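Local coordinates for Serine/threonine protein phosphatase Stp1 (Streptococcus agalactiae, PDB 2PK0) that removes phosphate from phosphoserine and phosphothreonine residues of proteins as a metal-dependent phosphatase of the PP2C family, here with magnesium bound, at residues A[36-41]-A[58-63]. Residues are numbered along the deposited sequence; the frame is centred on the assembly and turned at random.
Sequences LIILAD and TDLGSD. With MG (magnesium ion), chain E; MG (magnesium ion), chain F.
Ile38 and Leu60 join a sheet to its covering helix in the PP2C fold, an alpha-beta-beta-alpha sandwich whose two antiparallel sheets lie between layers of helices. The strand 35-43 belongs to one sheet, and helix 48-64 packs on its outer face. Ile38 reaches the helix with the end of its longer branch: Ile38 CD1 comes to 3.8 Å from Leu60 CB, the two side chains crossing at about a right angle. Torsion explains the reach, for CG1 stands anti to the carbonyl carbon and the chain then extends (chi2 -174°), carrying CD1 out from the sheet. Ile38 CD1 also lies 4.0 Å from Gly61 N, so the methyl rests against the backbone of the helix. No hydrogen bond crosses the interface; the contact is apolar and buried. Ile106 of the adjacent strand 103-112 touches both Ile38 and Leu60, while Trp78 of helix 72-96 borders Leu60.

Three residues along the strand from Ile38, hydrophobic core gives way to the metal centre. Asp41 bridges two magnesium ions there, and Gly42, Asp197 and Asp236 supply further ligands. Asp41 OD1 binds the magnesium ion of chain E at 1.9 Å, and Asp41 OD2 that of chain F at 2.3 Å.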
# COMPACT_ATOMS: atom_id res chain seq x y z
N LEU A 36 -9.46 8.40 3.70
CA LEU A 36 -8.09 7.97 3.69
C LEU A 36 -8.05 6.45 3.79
O LEU A 36 -8.76 5.85 4.58
CB LEU A 36 -7.33 8.59 4.86
CG LEU A 36 -5.86 8.25 5.05
CD1 LEU A 36 -4.95 9.08 4.15
CD2 LEU A 36 -5.48 8.44 6.48
N ILE A 37 -7.20 5.83 2.98
CA ILE A 37 -7.05 4.39 2.95
C ILE A 37 -5.62 4.12 3.33
O ILE A 37 -4.71 4.72 2.76
CB ILE A 37 -7.25 3.86 1.54
CG1 ILE A 37 -8.70 4.04 1.10
CG2 ILE A 37 -6.83 2.41 1.44
CD1 ILE A 37 -8.88 3.97 -0.36
N ILE A 38 -5.42 3.26 4.33
CA ILE A 38 -4.10 2.90 4.78
C ILE A 38 -3.89 1.39 4.70
O ILE A 38 -4.60 0.63 5.33
CB ILE A 38 -3.85 3.36 6.22
CG1 ILE A 38 -4.40 4.76 6.44
CG2 ILE A 38 -2.36 3.38 6.51
CD1 ILE A 38 -4.05 5.30 7.80
N LEU A 39 -2.89 0.99 3.92
CA LEU A 39 -2.49 -0.42 3.79
C LEU A 39 -1.08 -0.59 4.36
O LEU A 39 -0.19 0.21 4.05
CB LEU A 39 -2.51 -0.82 2.30
CG LEU A 39 -2.32 -2.28 1.86
CD1 LEU A 39 -3.00 -2.52 0.55
CD2 LEU A 39 -0.85 -2.70 1.72
N ALA A 40 -0.86 -1.65 5.15
CA ALA A 40 0.46 -1.85 5.75
C ALA A 40 0.88 -3.29 5.74
O ALA A 40 0.12 -4.15 6.14
CB ALA A 40 0.49 -1.31 7.15
N ASP A 41 2.11 -3.55 5.30
CA ASP A 41 2.62 -4.90 5.33
C ASP A 41 3.70 -5.02 6.42
O ASP A 41 4.82 -4.56 6.25
CB ASP A 41 3.16 -5.27 3.94
CG ASP A 41 3.79 -6.66 3.86
OD1 ASP A 41 4.06 -7.35 4.89
OD2 ASP A 41 4.04 -7.10 2.73
N THR A 58 -4.09 1.85 12.68
CA THR A 58 -5.03 2.32 13.70
C THR A 58 -4.68 3.73 14.24
O THR A 58 -5.53 4.59 14.23
CB THR A 58 -5.23 1.29 14.87
OG1 THR A 58 -5.55 0.01 14.32
CG2 THR A 58 -6.37 1.69 15.81
N ASP A 59 -3.42 3.95 14.64
CA ASP A 59 -2.95 5.26 15.14
C ASP A 59 -3.10 6.43 14.16
O ASP A 59 -3.60 7.50 14.53
CB ASP A 59 -1.49 5.19 15.59
CG ASP A 59 -1.29 4.43 16.89
OD1 ASP A 59 -2.29 3.97 17.50
OD2 ASP A 59 -0.12 4.29 17.31
N LEU A 60 -2.64 6.21 12.93
CA LEU A 60 -2.72 7.23 11.89
C LEU A 60 -4.16 7.57 11.58
O LEU A 60 -4.50 8.74 11.48
CB LEU A 60 -2.04 6.76 10.61
CG LEU A 60 -0.65 7.32 10.29
CD1 LEU A 60 0.37 6.94 11.32
CD2 LEU A 60 -0.26 6.79 8.94
N GLY A 61 -4.99 6.54 11.44
CA GLY A 61 -6.36 6.70 11.01
C GLY A 61 -7.25 7.30 12.07
O GLY A 61 -8.18 8.07 11.77
N SER A 62 -6.94 6.96 13.31
CA SER A 62 -7.60 7.56 14.44
C SER A 62 -7.19 9.01 14.61
O SER A 62 -7.98 9.81 15.09
CB SER A 62 -7.32 6.76 15.70
OG SER A 62 -7.01 7.61 16.78
N ASP A 63 -5.98 9.37 14.19
CA ASP A 63 -5.57 10.76 14.29
C ASP A 63 -6.19 11.50 13.13
O ASP A 63 -6.67 12.62 13.30
CB ASP A 63 -4.04 10.91 14.33
CG ASP A 63 -3.59 12.37 14.45
OD1 ASP A 63 -4.16 13.11 15.29
OD2 ASP A 63 -2.67 12.80 13.72
MG MG E . 4.61 -8.89 5.94
MG MG F . 4.28 -9.21 1.93
O HOH W 1 6.75 -8.89 5.18
O HOH W 2 5.25 -10.46 6.63
O HOH W 3 4.57 -9.89 3.99
O HOH W 4 2.63 -9.42 5.79
O HOH W 5 6.43 -9.17 2.12